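Side-chain contacts in stage II sporulation protein E (SpoIIE) (Moorella thermoacetica, PDB 3ZT9), which probably acts as a manganese-dependent PP2C-type phosphatase in a stressosome-like signalling pathway linked to secondary messengers: residues D150-Q153 / E154-P158; T63-V66 / N67-Q70; Y165-A169 / E170-R174; I108-K112 / G113-P117. All coordinates share one frame; numbering follows the deposited sequence.

Interaction 1. Residues D150-Q153 / E154-P158; sequences DGIQ and EGAVP. With MN (manganese (II) ion), chain C.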
loop_
_atom_site.group_PDB
_atom_site.type_symbol
_atom_site.label_atom_id
_atom_site.label_comp_id
_atom_site.label_asym_id
_atom_site.label_seq_id
_atom_site.Cartn_x
_atom_site.Cartn_y
_atom_site.Cartn_z
ATOM N N ASP A 150 -6.009 4.194 -5.833
ATOM C CA ASP A 150 -6.812 5.339 -6.264
ATOM C C ASP A 150 -8.280 4.948 -6.481
ATOM O O ASP A 150 -9.075 5.764 -6.948
ATOM C CB ASP A 150 -6.201 5.956 -7.522
ATOM C CG ASP A 150 -6.224 5.019 -8.721
ATOM O OD1 ASP A 150 -6.769 3.896 -8.631
ATOM O OD2 ASP A 150 -5.702 5.428 -9.756
ATOM N N GLY A 151 -8.627 3.702 -6.176
ATOM C CA GLY A 151 -10.027 3.324 -5.975
ATOM C C GLY A 151 -10.698 4.142 -4.873
ATOM O O GLY A 151 -11.932 4.249 -4.825
ATOM N N ILE A 152 -9.894 4.706 -3.975
ATOM C CA ILE A 152 -10.388 5.705 -2.998
ATOM C C ILE A 152 -9.663 7.035 -3.235
ATOM O O ILE A 152 -8.455 7.079 -3.346
ATOM C CB ILE A 152 -10.179 5.244 -1.541
ATOM C CG1 ILE A 152 -11.023 3.996 -1.257
ATOM C CG2 ILE A 152 -10.534 6.358 -0.521
ATOM C CD1 ILE A 152 -10.690 3.317 0.033
ATOM N N GLN A 153 -10.413 8.117 -3.376
ATOM C CA GLN A 153 -9.813 9.419 -3.663
ATOM C C GLN A 153 -8.860 9.875 -2.543
ATOM O O GLN A 153 -9.114 9.662 -1.376
ATOM C CB GLN A 153 -10.918 10.471 -3.898
ATOM C CG GLN A 153 -10.406 11.795 -4.478
ATOM C CD GLN A 153 -9.798 11.628 -5.873
ATOM O OE1 GLN A 153 -8.764 10.983 -6.030
ATOM N NE2 GLN A 153 -10.439 12.202 -6.885
ATOM N N GLU A 154 -7.739 10.492 -2.908
ATOM C CA GLU A 154 -6.814 11.017 -1.925
ATOM C C GLU A 154 -7.570 11.940 -0.962
ATOM O O GLU A 154 -8.372 12.791 -1.398
ATOM C CB GLU A 154 -5.709 11.802 -2.649
ATOM C CG GLU A 154 -4.539 12.165 -1.803
ATOM C CD GLU A 154 -4.731 13.470 -1.078
ATOM O OE1 GLU A 154 -5.305 14.408 -1.673
ATOM O OE2 GLU A 154 -4.300 13.549 0.091
ATOM N N GLY A 155 -7.366 11.737 0.334
ATOM C CA GLY A 155 -7.974 12.579 1.352
ATOM C C GLY A 155 -9.442 12.329 1.672
ATOM O O GLY A 155 -10.005 13.030 2.492
ATOM N N ALA A 156 -10.058 11.328 1.048
ATOM C CA ALA A 156 -11.461 10.981 1.314
ATOM C C ALA A 156 -11.753 10.461 2.723
ATOM O O ALA A 156 -12.872 10.610 3.202
ATOM C CB ALA A 156 -11.956 9.950 0.277
ATOM N N VAL A 157 -10.784 9.834 3.382
ATOM C CA VAL A 157 -11.072 9.133 4.633
ATOM C C VAL A 157 -10.959 10.084 5.802
ATOM O O VAL A 157 -9.919 10.714 5.975
ATOM C CB VAL A 157 -10.079 7.946 4.849
ATOM C CG1 VAL A 157 -10.442 7.165 6.091
ATOM C CG2 VAL A 157 -10.090 7.033 3.668
ATOM N N PRO A 158 -12.044 10.248 6.595
ATOM C CA PRO A 158 -11.875 11.095 7.775
ATOM C C PRO A 158 -10.861 10.453 8.736
ATOM O O PRO A 158 -10.983 9.287 9.101
ATOM C CB PRO A 158 -13.287 11.190 8.377
ATOM C CG PRO A 158 -14.082 10.147 7.702
ATOM C CD PRO A 158 -13.402 9.700 6.475
HETATM MN MN MN C . -6.912 2.147 -9.816
HETATM O O HOH W 1 -6.240 3.307 -11.608
HETATM O O HOH W 2 -7.223 0.831 -11.591
HETATM O O HOH W 3 -7.574 0.631 -8.372
#
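The CG2 methyl of Ile-152 touches the far end of the bend: it lies 3.9 Å from Ala-156 CB and 4.3 Å from Val-157 CG2. With chi1 at -65°, CG1 stands beside the backbone N and CG2 points the other way, which brings the methyl within reach of both partners. Ile-152 and Val-157 are buried and also lean on Ile-176 of helix 169-180, a setting suited to branched aliphatic side chains, while the single methyl of Ala-156 fits against CG2 of Ile-152 and close to Gln-153 O. The bend is a type II beta turn from Gln-153 to Ala-156, closed by Ala-156 N donating to Gln-153 O at 3.1 Å, with the donor lying above the carbonyl plane. Gly-155 occupies the third position of the turn, where its positive phi of 78° comes easily to a residue without CB. The Gln-153 side chain, bent at chi2 (64°), curls round so that OE1 takes a weak bond from Glu-154 N at 3.3 Å; Glu-154 itself leads off to touch His-105 and Lys-107. At the start of this loop Asp-150 faces the metal site. Its OD1 binds manganese at 2.1 Å, alongside Asp-38 and Asp-185, as in the acidic centre of PP2C phosphatases. OD2 receives a hydrogen bond from a metal-bound water at 2.9 Å and another from Asn-103 ND2, contacts that restrain rotation of the carboxylate.

Interaction 2. Residues T63-V66 / N67-Q70; sequences TGLV and NIFQ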
loop_
_atom_site.group_PDB
_atom_site.type_symbol
_atom_site.label_atom_id
_atom_site.label_comp_id
_atom_site.label_asym_id
_atom_site.label_seq_id
_atom_site.Cartn_x
_atom_site.Cartn_y
_atom_site.Cartn_z
ATOM N N THR A 63 16.053 -6.320 1.620
ATOM C CA THR A 63 17.140 -5.840 0.769
ATOM C C THR A 63 17.137 -4.326 0.542
ATOM O O THR A 63 18.008 -3.808 -0.157
ATOM C CB THR A 63 17.121 -6.491 -0.629
ATOM O OG1 THR A 63 15.905 -6.181 -1.303
ATOM C CG2 THR A 63 17.285 -8.002 -0.546
ATOM N N GLY A 64 16.163 -3.620 1.107
ATOM C CA GLY A 64 16.108 -2.169 0.962
ATOM C C GLY A 64 15.164 -1.739 -0.144
ATOM O O GLY A 64 15.034 -2.418 -1.151
ATOM N N LEU A 65 14.450 -0.632 0.068
ATOM C CA LEU A 65 13.385 -0.236 -0.846
ATOM C C LEU A 65 13.899 0.027 -2.280
ATOM O O LEU A 65 13.182 -0.211 -3.251
ATOM C CB LEU A 65 12.651 1.003 -0.283
ATOM C CG LEU A 65 11.533 0.672 0.703
ATOM C CD1 LEU A 65 12.147 -0.039 1.924
ATOM C CD2 LEU A 65 10.771 1.968 1.122
ATOM N N VAL A 66 15.122 0.529 -2.427
ATOM C CA VAL A 66 15.616 0.787 -3.772
ATOM C C VAL A 66 15.664 -0.503 -4.562
ATOM O O VAL A 66 15.140 -0.594 -5.680
ATOM C CB VAL A 66 17.008 1.459 -3.743
ATOM C CG1 VAL A 66 17.672 1.386 -5.128
ATOM C CG2 VAL A 66 16.873 2.917 -3.233
ATOM N N ASN A 67 16.301 -1.505 -3.973
ATOM C CA ASN A 67 16.354 -2.820 -4.604
ATOM C C ASN A 67 14.954 -3.394 -4.822
ATOM O O ASN A 67 14.656 -3.934 -5.892
ATOM C CB ASN A 67 17.172 -3.791 -3.771
ATOM C CG ASN A 67 17.511 -5.051 -4.538
ATOM O OD1 ASN A 67 18.256 -5.011 -5.521
ATOM N ND2 ASN A 67 16.960 -6.174 -4.105
ATOM N N ILE A 68 14.093 -3.272 -3.820
ATOM C CA ILE A 68 12.750 -3.848 -3.916
ATOM C C ILE A 68 11.990 -3.300 -5.125
ATOM O O ILE A 68 11.427 -4.060 -5.913
ATOM C CB ILE A 68 11.937 -3.616 -2.650
ATOM C CG1 ILE A 68 12.442 -4.506 -1.510
ATOM C CG2 ILE A 68 10.437 -3.905 -2.908
ATOM C CD1 ILE A 68 12.023 -3.993 -0.121
ATOM N N PHE A 69 12.023 -1.988 -5.312
ATOM C CA PHE A 69 11.261 -1.368 -6.390
ATOM C C PHE A 69 11.911 -1.612 -7.733
ATOM O O PHE A 69 11.217 -1.787 -8.719
ATOM C CB PHE A 69 11.079 0.146 -6.107
ATOM C CG PHE A 69 9.890 0.443 -5.243
ATOM C CD1 PHE A 69 8.645 0.637 -5.813
ATOM C CD2 PHE A 69 10.010 0.458 -3.882
ATOM C CE1 PHE A 69 7.515 0.873 -5.020
ATOM C CE2 PHE A 69 8.903 0.715 -3.070
ATOM C CZ PHE A 69 7.651 0.927 -3.643
ATOM N N GLN A 70 13.243 -1.671 -7.760
ATOM C CA GLN A 70 13.986 -1.938 -8.997
ATOM C C GLN A 70 13.717 -3.365 -9.488
ATOM O O GLN A 70 13.477 -3.571 -10.659
ATOM C CB GLN A 70 15.500 -1.670 -8.825
ATOM C CG GLN A 70 15.850 -0.179 -8.776
ATOM C CD GLN A 70 17.325 0.081 -8.525
ATOM O OE1 GLN A 70 18.108 -0.846 -8.303
ATOM N NE2 GLN A 70 17.713 1.349 -8.567
HETATM O O HOH W 4 18.059 -1.209 -1.545
#
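The Phe-69 ring meets Leu-65 through its edge: Leu-65 O lies near the ring plane, 3.3 Å from Phe-69 CD2, and Leu-65 CB approaches the same carbon more loosely. Around this buried ring gather Met-57, Leu-86, Ala-99 and Val-101, surroundings that suit an aromatic residue on the inner side of helix 65-76. The amide of Gln-70 is a second flat group. Val-66 and Gln-70 run side by side, and Val-66 CG1 rests over the amide face, 3.4 Å from NE2; the methyl reaches there because chi1 of 165° carries it away from the backbone N. The third, the amide of Asn-67, has Thr-63 OG1 slightly tilted from its plane, where ND2 donates to it at 3.0 Å with an angle of 156°. Ile-68 spans the inward side, its CG1 3.3 Å from Gly-64 O, with Met-57 and Leu-86 beyond. Gly-64 is the N-cap, and its phi of 97° is readily adopted without a side chain. Ile-68 N donates to Gly-64 O, beginning the regular helical bonding. A water joins Thr-63 O, at 2.9 Å, to Asn-67 N, at 3.0 Å. Since Thr-63 OG1 also bonds to Ser-60 O, its hydroxyl gives its proton there and accepts from Asn-67, and this paired use ties the first turn of the helix to the end of helix 43-60.

Interaction 3. Residues Y165-A169 / E170-R174; sequences YRLTA and EELVR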
loop_
_atom_site.group_PDB
_atom_site.type_symbol
_atom_site.label_atom_id
_atom_site.label_comp_id
_atom_site.label_asym_id
_atom_site.label_seq_id
_atom_site.Cartn_x
_atom_site.Cartn_y
_atom_site.Cartn_z
ATOM N N TYR A 165 -11.555 2.506 17.803
ATOM C CA TYR A 165 -11.234 1.139 18.118
ATOM C C TYR A 165 -12.465 0.355 18.539
ATOM O O TYR A 165 -12.311 -0.769 18.984
ATOM C CB TYR A 165 -10.172 1.062 19.227
ATOM C CG TYR A 165 -8.780 1.455 18.768
ATOM C CD1 TYR A 165 -8.376 2.778 18.766
ATOM C CD2 TYR A 165 -7.859 0.468 18.352
ATOM C CE1 TYR A 165 -7.098 3.101 18.361
ATOM C CE2 TYR A 165 -6.594 0.790 17.964
ATOM C CZ TYR A 165 -6.209 2.109 17.956
ATOM O OH TYR A 165 -4.910 2.449 17.541
ATOM N N ARG A 166 -13.669 0.939 18.365
ATOM C CA ARG A 166 -14.897 0.161 18.544
ATOM C C ARG A 166 -15.109 -0.819 17.409
ATOM O O ARG A 166 -15.850 -1.762 17.567
ATOM C CB ARG A 166 -16.098 1.089 18.667
ATOM C CG ARG A 166 -15.855 2.041 19.806
ATOM C CD ARG A 166 -17.010 2.997 20.089
ATOM N NE ARG A 166 -16.664 3.853 21.236
ATOM C CZ ARG A 166 -17.106 5.094 21.418
ATOM N NH1 ARG A 166 -17.938 5.621 20.506
ATOM N NH2 ARG A 166 -16.698 5.803 22.494
ATOM N N LEU A 167 -14.492 -0.554 16.262
ATOM C CA LEU A 167 -14.394 -1.516 15.168
ATOM C C LEU A 167 -12.972 -2.081 15.170
ATOM O O LEU A 167 -11.999 -1.420 15.573
ATOM C CB LEU A 167 -14.652 -0.853 13.804
ATOM C CG LEU A 167 -16.083 -0.495 13.417
ATOM C CD1 LEU A 167 -16.635 0.555 14.345
ATOM C CD2 LEU A 167 -16.081 0.010 11.986
ATOM N N THR A 168 -12.844 -3.321 14.704
ATOM C CA THR A 168 -11.521 -3.897 14.526
ATOM C C THR A 168 -10.910 -3.304 13.258
ATOM O O THR A 168 -11.615 -2.785 12.410
ATOM C CB THR A 168 -11.546 -5.425 14.347
ATOM O OG1 THR A 168 -12.193 -5.753 13.125
ATOM C CG2 THR A 168 -12.270 -6.090 15.492
ATOM N N ALA A 169 -9.599 -3.458 13.087
ATOM C CA ALA A 169 -8.965 -2.960 11.860
ATOM C C ALA A 169 -9.620 -3.593 10.627
ATOM O O ALA A 169 -9.797 -2.938 9.624
ATOM C CB ALA A 169 -7.452 -3.294 11.876
ATOM N N GLU A 170 -9.920 -4.888 10.713
ATOM C CA GLU A 170 -10.548 -5.609 9.606
ATOM C C GLU A 170 -11.921 -5.039 9.304
ATOM O O GLU A 170 -12.282 -4.791 8.124
ATOM C CB GLU A 170 -10.648 -7.090 9.943
ATOM C CG GLU A 170 -9.420 -7.865 9.499
ATOM C CD GLU A 170 -9.356 -8.041 7.978
ATOM O OE1 GLU A 170 -10.390 -8.399 7.364
ATOM O OE2 GLU A 170 -8.274 -7.827 7.396
ATOM N N GLU A 171 -12.694 -4.795 10.360
ATOM C CA GLU A 171 -14.004 -4.188 10.173
ATOM C C GLU A 171 -13.880 -2.742 9.644
ATOM O O GLU A 171 -14.654 -2.308 8.811
ATOM C CB GLU A 171 -14.779 -4.171 11.507
ATOM C CG GLU A 171 -15.127 -5.568 11.998
ATOM C CD GLU A 171 -15.568 -5.587 13.428
ATOM O OE1 GLU A 171 -15.398 -4.563 14.117
ATOM O OE2 GLU A 171 -16.096 -6.637 13.850
ATOM N N LEU A 172 -12.901 -1.998 10.125
ATOM C CA LEU A 172 -12.772 -0.597 9.750
ATOM C C LEU A 172 -12.388 -0.458 8.242
ATOM O O LEU A 172 -12.930 0.393 7.536
ATOM C CB LEU A 172 -11.700 0.039 10.639
ATOM C CG LEU A 172 -11.381 1.506 10.383
ATOM C CD1 LEU A 172 -12.574 2.396 10.757
ATOM C CD2 LEU A 172 -10.134 1.860 11.189
ATOM N N VAL A 173 -11.493 -1.300 7.741
ATOM C CA VAL A 173 -11.037 -1.179 6.326
ATOM C C VAL A 173 -12.168 -1.602 5.404
ATOM O O VAL A 173 -12.323 -1.067 4.310
ATOM C CB VAL A 173 -9.739 -2.006 5.974
ATOM C CG1 VAL A 173 -8.534 -1.441 6.691
ATOM C CG2 VAL A 173 -9.937 -3.530 6.276
ATOM N N ARG A 174 -13.004 -2.525 5.868
ATOM C CA ARG A 174 -14.171 -2.907 5.072
ATOM C C ARG A 174 -15.132 -1.741 4.983
ATOM O O ARG A 174 -15.657 -1.440 3.911
ATOM C CB ARG A 174 -14.898 -4.099 5.671
ATOM C CG ARG A 174 -15.968 -4.607 4.749
ATOM C CD ARG A 174 -16.747 -5.746 5.332
ATOM N NE ARG A 174 -17.961 -5.903 4.531
ATOM C CZ ARG A 174 -18.820 -6.907 4.640
ATOM N NH1 ARG A 174 -18.618 -7.858 5.542
ATOM N NH2 ARG A 174 -19.882 -6.949 3.843
HETATM O O HOH W 5 -17.120 -4.051 16.120
#
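A capping box opens helix 169-180, with Thr-168 at the N-cap and Glu-171 three residues on, each side chain gripping the other's backbone N-H. Thr-168 OG1 accepts from Glu-171 N at 3.0 Å; chi1 of 66° sets the hydroxyl between backbone N and carbonyl carbon, turned to the helix start. In return Glu-171 OE1 accepts from Thr-168 N at 2.9 Å along a nearly straight path (169°), the donor lying well above the carboxylate plane. The glutamate chain is extended beyond CG, long enough to cross the threonine side chain and reach back to the loop. A water donates to OE1 at 2.7 Å and to Arg-166 O at 3.0 Å, so one carboxylate oxygen serves two donors. Leu-167, just before the cap, sets CD2 4.4 Å from Leu-172 CD1, the positions of a hydrophobic staple; Leu-172 is buried, packing on Leu-161 as well. Backbone bonding begins with Leu-172 N on Thr-168 O at 2.7 Å. Glu-5, just ahead of strand 6-11, accepts from Ala-169 N, and Glu-170 OE2 takes the N-H of Ile-8 within that strand. Threonine and glutamate thus satisfy the N-H groups of Glu-171 and Thr-168, which at the start of a helix have no carbonyl of a preceding turn to pair with, and the carboxylates here probably interact favourably with the positive end of the helix dipole.

Interaction 4. Residues I108-K112 / G113-P117; sequences ILSAK and GIITP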
loop_
_atom_site.group_PDB
_atom_site.type_symbol
_atom_site.label_atom_id
_atom_site.label_comp_id
_atom_site.label_asym_id
_atom_site.label_seq_id
_atom_site.Cartn_x
_atom_site.Cartn_y
_atom_site.Cartn_z
ATOM N N ILE A 108 0.224 8.526 7.240
ATOM C CA ILE A 108 0.758 8.010 8.479
ATOM C C ILE A 108 0.388 8.997 9.586
ATOM O O ILE A 108 0.795 10.152 9.568
ATOM C CB ILE A 108 2.263 7.834 8.369
ATOM C CG1 ILE A 108 2.577 6.845 7.234
ATOM C CG2 ILE A 108 2.849 7.403 9.731
ATOM C CD1 ILE A 108 4.062 6.751 6.834
ATOM N N LEU A 109 -0.440 8.546 10.517
ATOM C CA LEU A 109 -0.908 9.409 11.601
ATOM C C LEU A 109 0.002 9.091 12.765
ATOM O O LEU A 109 -0.103 8.017 13.336
ATOM C CB LEU A 109 -2.357 9.088 11.990
ATOM C CG LEU A 109 -3.472 9.572 11.065
ATOM C CD1 LEU A 109 -3.200 9.154 9.644
ATOM C CD2 LEU A 109 -4.863 9.040 11.552
ATOM N N SER A 110 0.900 9.991 13.108
ATOM C CA SER A 110 1.908 9.650 14.111
ATOM C C SER A 110 2.004 10.682 15.185
ATOM O O SER A 110 1.522 11.825 15.036
ATOM C CB SER A 110 3.289 9.469 13.458
ATOM O OG SER A 110 3.942 10.723 13.298
ATOM N N ALA A 111 2.687 10.306 16.259
ATOM C CA ALA A 111 2.845 11.186 17.413
ATOM C C ALA A 111 3.608 12.427 16.992
ATOM O O ALA A 111 3.494 13.473 17.622
ATOM C CB ALA A 111 3.597 10.449 18.550
ATOM N N LYS A 112 4.381 12.289 15.915
ATOM C CA LYS A 112 5.144 13.399 15.315
ATOM C C LYS A 112 4.364 14.211 14.298
ATOM O O LYS A 112 4.922 15.152 13.735
ATOM C CB LYS A 112 6.403 12.884 14.591
ATOM C CG LYS A 112 7.368 12.102 15.435
ATOM C CD LYS A 112 7.735 12.870 16.680
ATOM C CE LYS A 112 8.867 12.199 17.425
ATOM N NZ LYS A 112 10.106 12.178 16.619
ATOM N N GLY A 113 3.111 13.832 14.023
ATOM C CA GLY A 113 2.256 14.583 13.109
ATOM C C GLY A 113 1.666 13.700 12.031
ATOM O O GLY A 113 2.031 12.564 11.916
ATOM N N ILE A 114 0.732 14.226 11.261
ATOM C CA ILE A 114 0.117 13.478 10.177
ATOM C C ILE A 114 1.022 13.691 8.962
ATOM O O ILE A 114 1.269 14.821 8.561
ATOM C CB ILE A 114 -1.288 13.976 9.887
ATOM C CG1 ILE A 114 -2.134 13.905 11.165
ATOM C CG2 ILE A 114 -1.915 13.131 8.801
ATOM C CD1 ILE A 114 -2.171 12.567 11.754
ATOM N N ILE A 115 1.527 12.592 8.404
ATOM C CA ILE A 115 2.542 12.667 7.366
ATOM C C ILE A 115 2.086 11.933 6.119
ATOM O O ILE A 115 1.653 10.788 6.189
ATOM C CB ILE A 115 3.857 11.995 7.873
ATOM C CG1 ILE A 115 4.457 12.847 9.006
ATOM C CG2 ILE A 115 4.833 11.892 6.709
ATOM C CD1 ILE A 115 5.519 12.098 9.913
ATOM N N THR A 116 2.141 12.610 4.981
ATOM C CA THR A 116 1.810 11.971 3.722
ATOM C C THR A 116 3.079 11.849 2.858
ATOM O O THR A 116 3.620 12.852 2.388
ATOM C CB THR A 116 0.773 12.807 2.967
ATOM O OG1 THR A 116 -0.415 12.914 3.765
ATOM C CG2 THR A 116 0.424 12.163 1.617
ATOM N N PRO A 117 3.583 10.626 2.696
ATOM C CA PRO A 117 4.774 10.436 1.859
ATOM C C PRO A 117 4.541 10.862 0.436
ATOM O O PRO A 117 3.457 10.653 -0.111
ATOM C CB PRO A 117 5.023 8.924 1.926
ATOM C CG PRO A 117 4.460 8.543 3.307
ATOM C CD PRO A 117 3.192 9.385 3.408
#
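Leu-109 and Ile-114 lie side by side on one face of a hairpin, and their contact is tight: Ile-114 CD1 sits 3.3 Å from Leu-109 CG, closer than ordinary van der Waals spacing. The isoleucine's chi2 of -56° folds its terminal methyl over toward the leucine. On the other face Ile-108 CD1 meets Pro-117 CG at 4.0 Å, the two side chains crossing at about a right angle, while Ile-108 and Ile-115 stand as neighbours through their CB atoms. The backbone holds these pairs in place. Ile-108 and Ile-115 make a hydrogen-bonded pair, Ile-108 N to Ile-115 O at 2.9 Å and Ile-115 N to Ile-108 O at 2.8 Å. Nearer the turn Gly-113 O accepts twice from Ser-110: its OG, at 3.0 Å, uses a lone pair in the carbonyl plane, whereas its N, at 3.1 Å, comes from above that plane. Serine suits this place because, with chi1 at 84°, its short side chain can bend back over the turn, where OG also takes a weak bond from Lys-112 N. At the backbone angles of Gly-113 a CB would be pressed against Lys-112 O, so a residue without one suits the place. Further out, Trp-96 touches Ile-108 and Ile-115, Leu-144 backs Leu-109, and Asp-143 accepts from Ala-111 N. Two antiparallel strands joined by a type I turn, with Ala-111 and Lys-112 at its corners, form a beta hairpin whose short strand 113-115 closes the edge of a five-stranded antiparallel sheet.

Overall arrangement
The order along the chain is interaction 2, 4, 1, 3. Interaction 4 forms the edge of the sheet that holds strands 6-11, 187-192, 144-148 and 105-110; interaction 1 follows strand 144-148 in a loop that leads to helix 169-180, where interaction 3 lies. The centres of interactions 1 and 3 are about 17 Å apart, and those of 1 and 4 about 16 Å. Interaction 2, which starts helix 65-76 and packs on strands 82-90 and 95-101 of the other sheet, is about 31 Å from interaction 3, centre to centre. Helices lie against both sheets, consistent with a PP2C-like fold; interaction 1 supplies a manganese ligand, Asp-150, while the others are structural, at two helix starts and a sheet edge.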